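Local coordinates for protein RNA-directed RNA polymerase (Infectious pancreatic necrosis virus, PDB 3ZED) that probably copies the viral double-stranded RNA genome as an RNA-dependent RNA polymerase and is thought to occur both free and covalently attached to it, at residues Pro104-Pro112 against Cys299-Glu307; Ala531-Ala542 against Tyr567-Val575. One frame throughout, in Å; residues are numbered along the deposited sequence.

How the contacts relate
The two contacts share no element of the fold: their centres lie about 45 Å apart and their nearest atoms about 24 Å. Contact 1 is largely buried and lays the extended loop 104-112 alongside strand 299-310, in the palm part of the polymerase. Contact 2, farther from the middle of the chain and only partly buried, belongs to the thumb part and packs the end of helix 524-533 and the loop after it against the hairpin of strands 563-568 and 573-578. Their chemistry differs accordingly. Prolines, a leucine and aromatic rings make contact 1, whereas in contact 2 an arginine, a serine and two waters bind backbone carbonyls beside an apolar patch.

Contact 1: residues Pro104-Pro112 against Cys299-Glu307; sequences PKYYPFHKP and CGLLFPKGE
With CG anti to the backbone N (chi1 171°), the ring of Tyr106 is laid across strand 299-304, while the chi1 of -58° at Leu301 sets CG anti to the carbonyl carbon and brings CD2 to the base of the Tyr106 side chain. The pair opens a contact between an extended loop and a strand of a mixed sheet in the palm part of the polymerase; the touching parts of the two segments run almost parallel, 6° apart in direction. Leu301 CB sits over one face of the Tyr106 ring in a CH-pi contact, 4.1 Å from its centroid, and Leu301 CD2 comes up to Tyr106 CB at 4.0 Å. Pro108 CD covers the opposite face, so the phenol is held between a residue of the strand and one of its own loop. At the ring edge, in plane, the carbonyl of Leu302 approaches, with Leu302 O 3.4 Å from Tyr106 CE2; the same oxygen is hydrogen-bonded by Gln167 of helix 164-179. Leu302 is the centre of an inverse gamma turn, a local kink in the strand. The phenol oxygen reaches Phe303, where Tyr106 OH lies 3.3 Å from CD2.

Farther along, the prolines take over. Pro108 crosses Pro304 obliquely, and the side chains of His110 and Pro304 cross at about a right angle, His110 NE2 being bonded to Gln167. Helix 164-179 thus binds both the loop and the strand. The side chain of Leu301 also lies about 4 Å from Gly248, predicted to bind GTP. Between the two prolines, Pro108 CB rests 3.6 Å from Pro304 CD.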
# COMPACT_ATOMS: atom_id res chain seq x y z
N PRO B 104 25.14 -11.11 -1.82
CA PRO B 104 24.36 -10.77 -0.62
C PRO B 104 23.59 -11.98 -0.06
O PRO B 104 23.25 -12.92 -0.80
CB PRO B 104 23.43 -9.67 -1.12
CG PRO B 104 23.24 -9.98 -2.58
CD PRO B 104 24.57 -10.50 -3.03
N LYS B 105 23.38 -11.97 1.26
CA LYS B 105 22.71 -13.05 1.99
C LYS B 105 21.73 -12.45 2.98
O LYS B 105 22.10 -11.56 3.75
CB LYS B 105 23.74 -13.95 2.70
CG LYS B 105 24.57 -14.81 1.76
CD LYS B 105 25.81 -15.36 2.41
CE LYS B 105 26.74 -15.97 1.40
NZ LYS B 105 27.91 -16.60 2.06
N TYR B 106 20.47 -12.92 2.94
CA TYR B 106 19.45 -12.41 3.82
C TYR B 106 18.74 -13.57 4.49
O TYR B 106 18.06 -14.34 3.84
CB TYR B 106 18.47 -11.48 3.07
CG TYR B 106 17.26 -11.08 3.88
CD1 TYR B 106 17.39 -10.34 5.05
CD2 TYR B 106 15.98 -11.49 3.51
CE1 TYR B 106 16.29 -10.00 5.83
CE2 TYR B 106 14.86 -11.14 4.27
CZ TYR B 106 15.02 -10.40 5.43
OH TYR B 106 13.93 -10.06 6.20
N TYR B 107 18.95 -13.70 5.81
CA TYR B 107 18.38 -14.78 6.60
C TYR B 107 17.42 -14.19 7.64
O TYR B 107 17.84 -13.82 8.73
CB TYR B 107 19.49 -15.61 7.25
CG TYR B 107 20.26 -16.47 6.27
CD1 TYR B 107 21.36 -15.97 5.58
CD2 TYR B 107 19.90 -17.80 6.04
CE1 TYR B 107 22.07 -16.76 4.67
CE2 TYR B 107 20.63 -18.61 5.17
CZ TYR B 107 21.69 -18.08 4.46
OH TYR B 107 22.38 -18.88 3.57
N PRO B 108 16.12 -14.03 7.28
CA PRO B 108 15.17 -13.43 8.22
C PRO B 108 14.80 -14.36 9.37
O PRO B 108 14.86 -15.58 9.22
CB PRO B 108 13.94 -13.15 7.36
CG PRO B 108 14.00 -14.17 6.28
CD PRO B 108 15.47 -14.39 6.00
N PHE B 109 14.37 -13.77 10.49
CA PHE B 109 13.91 -14.53 11.64
C PHE B 109 12.45 -14.87 11.45
O PHE B 109 11.69 -14.09 10.88
CB PHE B 109 14.12 -13.76 12.96
CG PHE B 109 15.58 -13.65 13.37
CD1 PHE B 109 16.20 -14.67 14.09
CD2 PHE B 109 16.33 -12.53 13.04
CE1 PHE B 109 17.55 -14.58 14.45
CE2 PHE B 109 17.68 -12.44 13.40
CZ PHE B 109 18.28 -13.47 14.10
N HIS B 110 12.08 -16.04 11.90
CA HIS B 110 10.72 -16.55 11.83
C HIS B 110 10.34 -16.86 13.26
O HIS B 110 10.96 -17.72 13.88
CB HIS B 110 10.67 -17.77 10.90
CG HIS B 110 11.02 -17.44 9.48
ND1 HIS B 110 12.28 -17.66 8.98
CD2 HIS B 110 10.26 -16.89 8.51
CE1 HIS B 110 12.25 -17.27 7.72
NE2 HIS B 110 11.05 -16.81 7.39
N LYS B 111 9.42 -16.07 13.84
CA LYS B 111 9.02 -16.28 15.23
C LYS B 111 7.49 -16.32 15.38
O LYS B 111 6.80 -15.52 14.75
CB LYS B 111 9.64 -15.22 16.18
CG LYS B 111 11.16 -15.15 16.23
CD LYS B 111 11.84 -16.37 16.88
CE LYS B 111 13.32 -16.36 16.60
NZ LYS B 111 13.98 -17.61 17.02
N PRO B 112 6.94 -17.21 16.25
CA PRO B 112 7.66 -18.24 17.01
C PRO B 112 8.20 -19.32 16.07
O PRO B 112 7.82 -19.37 14.90
CB PRO B 112 6.57 -18.79 17.95
CG PRO B 112 5.28 -18.55 17.22
CD PRO B 112 5.48 -17.28 16.45
N CYS B 299 16.23 -5.68 -6.68
CA CYS B 299 16.13 -6.92 -5.92
C CYS B 299 15.69 -6.63 -4.50
O CYS B 299 16.41 -5.96 -3.75
CB CYS B 299 17.46 -7.68 -5.96
SG CYS B 299 17.39 -9.38 -5.31
N GLY B 300 14.49 -7.09 -4.16
CA GLY B 300 13.91 -6.85 -2.84
C GLY B 300 14.22 -7.95 -1.85
O GLY B 300 14.25 -9.13 -2.22
N LEU B 301 14.44 -7.59 -0.58
CA LEU B 301 14.63 -8.59 0.48
C LEU B 301 13.28 -9.25 0.73
O LEU B 301 12.29 -8.53 0.90
CB LEU B 301 15.18 -7.97 1.78
CG LEU B 301 16.51 -7.23 1.73
CD1 LEU B 301 16.87 -6.70 3.11
CD2 LEU B 301 17.64 -8.11 1.16
N LEU B 302 13.21 -10.59 0.69
CA LEU B 302 11.92 -11.24 0.91
C LEU B 302 11.63 -11.36 2.41
O LEU B 302 11.97 -12.35 3.05
CB LEU B 302 11.85 -12.60 0.20
CG LEU B 302 10.44 -13.08 -0.10
CD1 LEU B 302 9.82 -12.29 -1.25
CD2 LEU B 302 10.44 -14.59 -0.38
N PHE B 303 11.01 -10.31 2.95
CA PHE B 303 10.68 -10.17 4.36
C PHE B 303 9.41 -10.96 4.71
O PHE B 303 8.38 -10.76 4.06
CB PHE B 303 10.51 -8.67 4.67
CG PHE B 303 10.41 -8.31 6.12
CD1 PHE B 303 9.17 -8.26 6.76
CD2 PHE B 303 11.54 -7.92 6.84
CE1 PHE B 303 9.07 -7.92 8.12
CE2 PHE B 303 11.44 -7.57 8.19
CZ PHE B 303 10.21 -7.56 8.82
N PRO B 304 9.43 -11.83 5.76
CA PRO B 304 8.19 -12.54 6.15
C PRO B 304 7.25 -11.59 6.90
O PRO B 304 7.66 -10.98 7.89
CB PRO B 304 8.70 -13.68 7.03
CG PRO B 304 9.97 -13.17 7.63
CD PRO B 304 10.57 -12.18 6.64
N LYS B 305 6.03 -11.41 6.41
CA LYS B 305 5.09 -10.47 7.04
C LYS B 305 4.50 -11.04 8.35
O LYS B 305 4.04 -12.19 8.37
CB LYS B 305 3.95 -10.14 6.06
CG LYS B 305 3.12 -8.94 6.44
CD LYS B 305 2.16 -8.56 5.32
CE LYS B 305 1.51 -7.21 5.57
NZ LYS B 305 0.46 -7.30 6.61
N GLY B 306 4.50 -10.22 9.41
CA GLY B 306 3.91 -10.56 10.70
C GLY B 306 2.40 -10.49 10.58
O GLY B 306 1.86 -9.45 10.21
N GLU B 307 1.71 -11.61 10.78
CA GLU B 307 0.25 -11.69 10.65
C GLU B 307 -0.33 -12.77 11.54
O GLU B 307 0.40 -13.58 12.09
CB GLU B 307 -0.12 -12.01 9.20
CG GLU B 307 -0.55 -10.77 8.46
CD GLU B 307 -0.66 -10.91 6.97
OE1 GLU B 307 -0.65 -12.06 6.47
OE2 GLU B 307 -0.78 -9.86 6.30

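Contact 2: residues Ala531-Ala542 against Tyr567-Val575; sequences AVETAPQDGYLA and YSRQMEMFV
The guanidinium of Arg569 lies edge-on to the backbone of 533-536 and flat against the amide of Gln537. Its NE and NH2 both donate to Ala535 O, at 2.8 Å from NE and 2.9 Å from NH2, a side-on grip in which the oxygen lies in the guanidinium plane. The Gln537 amide, bent over at chi2 (-87°), stacks on one face with its plane 15° from that of the guanidinium. Water 2 joins Pro536 O to Arg569 N, and water 1 joins Ala531 O to Tyr567 N.

On the helix side, Val532 CG2 sits over one face of the Tyr567 ring, 4.1 Å from its centroid, and Ala535 CB lies at the ring edge. Val532 CG2 also reaches Phe574 CZ at 3.6 Å.

Leu541 O takes two bonds: Ser568 OG donates in the carbonyl plane to a lone pair of Leu541 O, at 2.7 Å, and Gln570 N comes from above that plane at 3.1 Å. Leu541 CD1 meets Val575 CG2 tip to tip, while CD2 touches Met571 SD.

Ser568 OG in turn accepts from Met571 N, an ST motif, and the N-H groups of Glu572 and Met573 both make weak bonds to Ser568 O: strands 563-568 and 573-578 form a beta hairpin whose turn closes with a G1 beta bulge.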
# COMPACT_ATOMS: atom_id res chain seq x y z
N ALA B 531 -31.10 -3.07 10.87
CA ALA B 531 -30.02 -2.42 11.62
C ALA B 531 -30.53 -1.20 12.39
O ALA B 531 -30.19 -1.02 13.56
CB ALA B 531 -28.89 -2.01 10.68
N VAL B 532 -31.39 -0.40 11.76
CA VAL B 532 -31.96 0.79 12.38
C VAL B 532 -33.00 0.37 13.44
O VAL B 532 -32.99 0.93 14.54
CB VAL B 532 -32.57 1.76 11.33
CG1 VAL B 532 -33.35 2.91 12.00
CG2 VAL B 532 -31.50 2.32 10.40
N GLU B 533 -33.87 -0.60 13.13
CA GLU B 533 -34.96 -1.03 14.02
C GLU B 533 -34.48 -1.82 15.24
O GLU B 533 -35.08 -1.68 16.30
CB GLU B 533 -36.02 -1.83 13.25
CG GLU B 533 -36.93 -0.90 12.45
CD GLU B 533 -37.89 -1.50 11.44
OE1 GLU B 533 -37.90 -2.75 11.29
OE2 GLU B 533 -38.64 -0.72 10.81
N THR B 534 -33.39 -2.60 15.11
CA THR B 534 -32.84 -3.40 16.22
C THR B 534 -31.81 -2.62 17.06
O THR B 534 -31.32 -3.20 18.04
CB THR B 534 -32.20 -4.69 15.73
OG1 THR B 534 -31.15 -4.38 14.81
CG2 THR B 534 -33.23 -5.66 15.12
N ALA B 535 -31.45 -1.37 16.66
CA ALA B 535 -30.52 -0.50 17.39
C ALA B 535 -30.92 -0.48 18.88
O ALA B 535 -32.09 -0.25 19.20
CB ALA B 535 -30.54 0.93 16.83
N PRO B 536 -30.00 -0.76 19.80
CA PRO B 536 -30.42 -0.81 21.22
C PRO B 536 -30.76 0.55 21.78
O PRO B 536 -30.30 1.57 21.29
CB PRO B 536 -29.22 -1.41 21.94
CG PRO B 536 -28.22 -1.74 20.90
CD PRO B 536 -28.58 -1.10 19.61
N GLN B 537 -31.61 0.54 22.82
CA GLN B 537 -31.99 1.75 23.53
C GLN B 537 -31.06 1.97 24.72
O GLN B 537 -30.94 3.07 25.25
CB GLN B 537 -33.46 1.62 24.00
CG GLN B 537 -34.46 1.56 22.86
CD GLN B 537 -34.91 2.93 22.39
OE1 GLN B 537 -34.47 3.98 22.88
NE2 GLN B 537 -35.80 2.97 21.41
N ASP B 538 -30.38 0.91 25.15
CA ASP B 538 -29.50 0.98 26.30
C ASP B 538 -28.02 1.00 25.93
O ASP B 538 -27.57 0.30 25.02
CB ASP B 538 -29.76 -0.24 27.23
CG ASP B 538 -29.49 -1.59 26.59
OD1 ASP B 538 -30.14 -1.91 25.57
OD2 ASP B 538 -28.61 -2.32 27.10
N GLY B 539 -27.25 1.76 26.71
CA GLY B 539 -25.81 1.78 26.57
C GLY B 539 -25.22 2.80 25.63
O GLY B 539 -25.86 3.79 25.29
N TYR B 540 -23.96 2.55 25.29
CA TYR B 540 -23.10 3.37 24.45
C TYR B 540 -23.78 3.76 23.15
O TYR B 540 -24.32 2.89 22.43
CB TYR B 540 -21.81 2.60 24.10
CG TYR B 540 -20.78 2.40 25.18
CD1 TYR B 540 -20.23 3.49 25.86
CD2 TYR B 540 -20.21 1.15 25.41
CE1 TYR B 540 -19.19 3.33 26.78
CE2 TYR B 540 -19.16 0.98 26.32
CZ TYR B 540 -18.65 2.07 27.00
OH TYR B 540 -17.64 1.87 27.90
N LEU B 541 -23.78 5.07 22.86
CA LEU B 541 -24.31 5.68 21.64
C LEU B 541 -25.80 5.37 21.45
O LEU B 541 -26.30 5.48 20.33
CB LEU B 541 -23.47 5.22 20.39
CG LEU B 541 -21.97 5.59 20.42
CD1 LEU B 541 -21.23 5.04 19.23
CD2 LEU B 541 -21.76 7.12 20.49
N ALA B 542 -26.49 5.02 22.55
CA ALA B 542 -27.91 4.64 22.57
C ALA B 542 -28.58 5.57 23.53
O ALA B 542 -29.00 6.64 23.11
CB ALA B 542 -28.07 3.17 22.98
N TYR B 567 -26.06 1.14 13.72
CA TYR B 567 -26.85 2.36 13.86
C TYR B 567 -26.85 2.83 15.32
O TYR B 567 -27.08 2.02 16.21
CB TYR B 567 -28.29 2.17 13.35
CG TYR B 567 -29.06 3.46 13.29
CD1 TYR B 567 -28.89 4.34 12.22
CD2 TYR B 567 -29.93 3.83 14.31
CE1 TYR B 567 -29.60 5.54 12.15
CE2 TYR B 567 -30.64 5.03 14.26
CZ TYR B 567 -30.45 5.90 13.19
OH TYR B 567 -31.13 7.09 13.11
N SER B 568 -26.57 4.12 15.54
CA SER B 568 -26.56 4.80 16.85
C SER B 568 -27.82 5.64 17.02
O SER B 568 -28.07 6.54 16.22
CB SER B 568 -25.32 5.69 16.97
OG SER B 568 -25.42 6.61 18.04
N ARG B 569 -28.61 5.36 18.08
CA ARG B 569 -29.82 6.14 18.39
C ARG B 569 -29.46 7.54 18.93
O ARG B 569 -30.19 8.50 18.66
CB ARG B 569 -30.71 5.42 19.43
CG ARG B 569 -31.52 4.30 18.83
CD ARG B 569 -32.50 3.68 19.83
NE ARG B 569 -32.98 2.41 19.28
CZ ARG B 569 -34.03 2.29 18.47
NH1 ARG B 569 -34.77 3.35 18.17
NH2 ARG B 569 -34.34 1.10 17.96
N GLN B 570 -28.38 7.64 19.72
CA GLN B 570 -27.94 8.90 20.31
C GLN B 570 -27.49 9.89 19.24
O GLN B 570 -27.84 11.05 19.33
CB GLN B 570 -26.78 8.67 21.31
CG GLN B 570 -26.37 9.94 22.08
CD GLN B 570 -25.26 9.73 23.07
OE1 GLN B 570 -24.51 8.75 23.05
NE2 GLN B 570 -25.11 10.65 23.97
N MET B 571 -26.72 9.44 18.27
CA MET B 571 -26.14 10.27 17.23
C MET B 571 -26.98 10.32 15.97
O MET B 571 -26.79 11.22 15.15
CB MET B 571 -24.72 9.79 16.91
CG MET B 571 -23.79 9.91 18.09
SD MET B 571 -22.09 9.65 17.62
CE MET B 571 -21.68 11.30 16.97
N GLU B 572 -27.95 9.38 15.84
CA GLU B 572 -28.90 9.25 14.71
C GLU B 572 -28.13 9.07 13.40
O GLU B 572 -28.39 9.73 12.39
CB GLU B 572 -29.87 10.43 14.63
CG GLU B 572 -30.98 10.37 15.67
CD GLU B 572 -32.00 11.45 15.43
OE1 GLU B 572 -32.92 11.20 14.62
OE2 GLU B 572 -31.83 12.57 15.97
N MET B 573 -27.17 8.16 13.45
CA MET B 573 -26.33 7.85 12.31
C MET B 573 -25.70 6.50 12.48
O MET B 573 -25.70 5.92 13.57
CB MET B 573 -25.24 8.93 12.11
CG MET B 573 -24.29 9.11 13.28
SD MET B 573 -23.40 10.70 13.16
CE MET B 573 -21.93 10.12 12.41
N PHE B 574 -25.16 6.00 11.36
CA PHE B 574 -24.37 4.78 11.35
C PHE B 574 -22.96 5.12 11.77
O PHE B 574 -22.42 6.19 11.39
CB PHE B 574 -24.39 4.11 9.97
CG PHE B 574 -25.70 3.45 9.68
CD1 PHE B 574 -25.93 2.12 10.04
CD2 PHE B 574 -26.71 4.13 9.01
CE1 PHE B 574 -27.15 1.50 9.74
CE2 PHE B 574 -27.93 3.51 8.74
CZ PHE B 574 -28.14 2.21 9.11
N VAL B 575 -22.37 4.25 12.58
CA VAL B 575 -21.00 4.41 13.08
C VAL B 575 -20.21 3.12 12.73
O VAL B 575 -20.83 2.06 12.61
CB VAL B 575 -20.97 4.73 14.60
CG1 VAL B 575 -21.64 6.07 14.88
CG2 VAL B 575 -21.60 3.61 15.44
O HOH W 1 -27.54 -1.52 13.90
O HOH W 2 -28.36 2.72 19.59